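Local coordinates for protein acyl-coenzyme A thioesterase PaaI (Escherichia coli, PDB 2FS2) that hydrolyses ring-hydroxylated phenylacetyl-CoA thioesters in the phenylacetate degradation pathway, working as a homotetramer of hot-dog-fold subunits, at residues 15-18 against 19-22; 64-67 against 68-72. All blocks are in the same frame, centred on the assembly; numbering follows the deposited sequence.

Interaction 1. Residues 15-18 against 19-22; sequences ENDA and CAKA
Asp17 turns its carboxylate over the first turn of the helix that follows it. Its OD1 accepts from the backbone N of Ala20 at 3.0 Å. The N-H points well at the oxygen, but it meets OD1 from above the carboxylate plane, 59° out of it. The same carboxylate lies against the methyl of Ala20, with CG 3.4 Å from Ala20 CB. With CG anti to the backbone N of Asp17 (chi1 -161°) and beside the carbonyl carbon, the carboxylate is swung onward to the Ala20 N-H. Asp17 OD2 is used elsewhere, in a hydrogen bond to Tyr67 OH of the same chain. The two oxygens thus have separate partners, and together these fix how the carboxylate is turned.

This is an N-cap. Asp17 sits just before the short helix 18-22, which follows helix 2-15 after a brief break near the surface of the hot-dog subunit. The negative carboxylate at the start of the helix probably also suits the helix dipole.

Lys21 reaches back across the break. Its chain passes alongside the carbonyl of Asp17, with CG 3.3 Å from Asp17 O. It then bends at its last torsion (chi4 101°), and NZ donates to Glu15 O at 2.7 Å. It comes down on the oxygen from over the carbonyl plane, away from the lone-pair directions. The Glu15 carboxylate does not touch the ammonium, as OE1 stays 5.3 Å from NZ. The backbone of the new helix closes behind, with Lys21 N on Asp17 O and Ala22 N on Ala18 O at 2.8 Å. Cys19 packs on His53 of a second subunit.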
loop_
_atom_site.group_PDB
_atom_site.type_symbol
_atom_site.label_atom_id
_atom_site.label_comp_id
_atom_site.label_asym_id
_atom_site.label_seq_id
_atom_site.Cartn_x
_atom_site.Cartn_y
_atom_site.Cartn_z
ATOM N N GLU B 15 27.747 7.532 -10.355
ATOM C CA GLU B 15 28.573 8.297 -11.298
ATOM C C GLU B 15 27.758 8.788 -12.469
ATOM O O GLU B 15 28.057 9.834 -12.981
ATOM C CB GLU B 15 29.812 7.508 -11.768
ATOM C CG GLU B 15 31.090 7.582 -10.863
ATOM C CD GLU B 15 30.926 8.316 -9.493
ATOM O OE1 GLU B 15 30.900 9.594 -9.470
ATOM O OE2 GLU B 15 30.848 7.626 -8.414
ATOM N N ASN B 16 26.695 8.087 -12.855
ATOM C CA ASN B 16 25.775 8.677 -13.802
ATOM C C ASN B 16 24.334 8.858 -13.290
ATOM O O ASN B 16 23.366 8.692 -14.028
ATOM C CB ASN B 16 25.806 7.915 -15.122
ATOM C CG ASN B 16 25.563 6.431 -14.934
ATOM O OD1 ASN B 16 26.495 5.626 -15.037
ATOM N ND2 ASN B 16 24.305 6.053 -14.676
ATOM N N ASP B 17 24.174 9.214 -12.022
ATOM C CA ASP B 17 22.832 9.506 -11.493
ATOM C C ASP B 17 22.610 10.992 -11.422
ATOM O O ASP B 17 22.898 11.582 -10.380
ATOM C CB ASP B 17 22.768 8.988 -10.062
ATOM C CG ASP B 17 21.357 8.794 -9.550
ATOM O OD1 ASP B 17 20.426 9.574 -9.900
ATOM O OD2 ASP B 17 21.132 7.889 -8.705
ATOM N N ALA B 18 22.083 11.609 -12.478
ATOM C CA ALA B 18 21.885 13.078 -12.421
ATOM C C ALA B 18 20.744 13.545 -11.512
ATOM O O ALA B 18 20.860 14.644 -10.969
ATOM C CB ALA B 18 21.745 13.738 -13.836
ATOM N N CYS B 19 19.672 12.763 -11.350
ATOM C CA CYS B 19 18.656 13.132 -10.366
ATOM C C CYS B 19 19.235 13.255 -8.935
ATOM O O CYS B 19 18.946 14.251 -8.243
ATOM C CB CYS B 19 17.484 12.153 -10.398
ATOM S SG CYS B 19 16.485 12.058 -8.833
ATOM N N ALA B 20 20.056 12.256 -8.514
ATOM C CA ALA B 20 20.709 12.222 -7.184
ATOM C C ALA B 20 21.615 13.387 -7.039
ATOM O O ALA B 20 21.532 14.108 -6.052
ATOM C CB ALA B 20 21.502 10.955 -6.960
ATOM N N LYS B 21 22.489 13.587 -8.024
ATOM C CA LYS B 21 23.341 14.781 -7.977
ATOM C C LYS B 21 22.541 16.132 -7.983
ATOM O O LYS B 21 22.843 17.016 -7.165
ATOM C CB LYS B 21 24.493 14.734 -9.000
ATOM C CG LYS B 21 25.291 13.400 -9.015
ATOM C CD LYS B 21 26.541 13.576 -9.930
ATOM C CE LYS B 21 27.178 12.229 -10.440
ATOM N NZ LYS B 21 26.763 11.923 -11.898
ATOM N N ALA B 22 21.476 16.252 -8.786
ATOM C CA ALA B 22 20.654 17.480 -8.822
ATOM C C ALA B 22 19.987 17.745 -7.495
ATOM O O ALA B 22 19.806 18.903 -7.115
ATOM C CB ALA B 22 19.564 17.393 -9.890
#

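Interaction 2. Residues 64-67 against 68-72; sequences AFAY and ACNSQ
The backbone runs on in helical register, with Ala68 N bonded to Ala64 O at 3.0 Å and Cys69 N to Phe65 O at 2.9 Å. At the next step the pattern weakens: Asn70 N has only a weak bond to Ala66 O and also donates to Tyr67 O. The Asn70 side chain makes up for this. Its CG is anti to its carbonyl carbon (chi1 -81°), which folds the amide back along the helix. ND2 then donates to Ala66 O at 2.9 Å, with the acceptor in the amide plane. OD1 takes Ala76 N. Replacing Asn70 by alanine removes both amide bonds, and would probably leave Ala66 O with the weak bond from the backbone N as its hydrogen bond within this stretch and take this acceptor from Ala76 N. Cys69 SG lies obliquely by the Phe65 ring, 4.7 Å from its centroid, as a sulfur-aromatic contact. Ser71 OG donates to Ala68 O at 2.8 Å. The Tyr67 ring packs on Met13 and Tyr14 of helix 2-15, while Ala64 and Ala68 touch Ala99 of strand 94-101. This is the C-terminal end of the long helix 54-70, the central helix that the curved antiparallel sheet wraps in the hot-dog fold.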
loop_
_atom_site.group_PDB
_atom_site.type_symbol
_atom_site.label_atom_id
_atom_site.label_comp_id
_atom_site.label_asym_id
_atom_site.label_seq_id
_atom_site.Cartn_x
_atom_site.Cartn_y
_atom_site.Cartn_z
ATOM N N ALA B 64 17.498 5.591 -2.050
ATOM C CA ALA B 64 18.042 4.602 -1.162
ATOM C C ALA B 64 17.555 3.221 -1.603
ATOM O O ALA B 64 18.254 2.235 -1.512
ATOM C CB ALA B 64 17.573 4.855 0.373
ATOM N N PHE B 65 16.305 3.160 -2.010
ATOM C CA PHE B 65 15.780 1.900 -2.511
ATOM C C PHE B 65 16.586 1.310 -3.787
ATOM O O PHE B 65 16.899 0.118 -3.824
ATOM C CB PHE B 65 14.314 2.187 -2.842
ATOM C CG PHE B 65 13.589 1.038 -3.447
ATOM C CD1 PHE B 65 13.778 -0.238 -2.995
ATOM C CD2 PHE B 65 12.614 1.258 -4.375
ATOM C CE1 PHE B 65 13.079 -1.363 -3.607
ATOM C CE2 PHE B 65 11.865 0.130 -4.929
ATOM C CZ PHE B 65 12.174 -1.162 -4.559
ATOM N N ALA B 66 16.797 2.126 -4.819
ATOM C CA ALA B 66 17.545 1.730 -6.014
ATOM C C ALA B 66 18.928 1.247 -5.570
ATOM O O ALA B 66 19.389 0.194 -6.040
ATOM C CB ALA B 66 17.662 2.938 -7.097
ATOM N N TYR B 67 19.575 1.938 -4.605
ATOM C CA TYR B 67 20.922 1.509 -4.208
ATOM C C TYR B 67 20.911 0.164 -3.503
ATOM O O TYR B 67 21.688 -0.726 -3.839
ATOM C CB TYR B 67 21.681 2.632 -3.414
ATOM C CG TYR B 67 22.100 3.689 -4.416
ATOM C CD1 TYR B 67 21.209 4.600 -4.908
ATOM C CD2 TYR B 67 23.366 3.666 -4.975
ATOM C CE1 TYR B 67 21.563 5.522 -5.881
ATOM C CE2 TYR B 67 23.769 4.600 -5.944
ATOM C CZ TYR B 67 22.861 5.543 -6.393
ATOM O OH TYR B 67 23.262 6.433 -7.381
ATOM N N ALA B 68 20.017 0.005 -2.531
ATOM C CA ALA B 68 19.960 -1.194 -1.781
ATOM C C ALA B 68 19.597 -2.384 -2.727
ATOM O O ALA B 68 20.201 -3.440 -2.621
ATOM C CB ALA B 68 18.889 -1.059 -0.625
ATOM N N CYS B 69 18.633 -2.221 -3.632
ATOM C CA CYS B 69 18.238 -3.375 -4.405
ATOM C C CYS B 69 19.117 -3.636 -5.646
ATOM O O CYS B 69 18.903 -4.639 -6.378
ATOM C CB CYS B 69 16.790 -3.303 -4.843
ATOM S SG CYS B 69 16.354 -2.215 -6.175
ATOM N N ASN B 70 20.073 -2.748 -5.880
ATOM C CA ASN B 70 21.013 -2.953 -6.997
ATOM C C ASN B 70 22.351 -3.340 -6.502
ATOM O O ASN B 70 23.253 -3.651 -7.293
ATOM C CB ASN B 70 21.059 -1.731 -7.918
ATOM C CG ASN B 70 19.860 -1.750 -8.900
ATOM O OD1 ASN B 70 19.868 -2.493 -9.874
ATOM N ND2 ASN B 70 18.802 -0.987 -8.593
ATOM N N SER B 71 22.464 -3.432 -5.196
ATOM C CA SER B 71 23.746 -3.582 -4.527
ATOM C C SER B 71 24.354 -4.937 -4.703
ATOM O O SER B 71 25.525 -5.042 -4.441
ATOM C CB SER B 71 23.594 -3.388 -3.018
ATOM O OG SER B 71 22.828 -4.434 -2.493
ATOM N N GLN B 72 23.539 -5.965 -5.033
ATOM C CA GLN B 72 24.023 -7.310 -5.246
ATOM C C GLN B 72 24.593 -7.426 -6.665
ATOM O O GLN B 72 25.147 -8.440 -7.011
ATOM C CB GLN B 72 22.924 -8.404 -5.023
ATOM C CG GLN B 72 21.979 -8.346 -3.748
ATOM C CD GLN B 72 20.875 -7.119 -3.757
ATOM O OE1 GLN B 72 20.211 -6.910 -2.732
ATOM N NE2 GLN B 72 20.750 -6.330 -4.890
#

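How the interactions relate
From the N terminus, helix 2-15 comes first, and interaction 1 closes the short break between it and helix 18-22. Strands 26-31 and 34-40 follow. The chain then enters helix 54-70, whose last turns and exit make up interaction 2. Each contact is local in sequence, and the two stand in series without nesting or crossing. Their centres are about 15 Å apart, yet they touch: Asp17 OD2 lies 2.9 Å from Tyr67 OH, a probable hydrogen bond. One carboxylate thereby serves both the start of helix 18-22 and a tyrosine of the central helix. This ties the outer N-terminal helices to the core of the subunit.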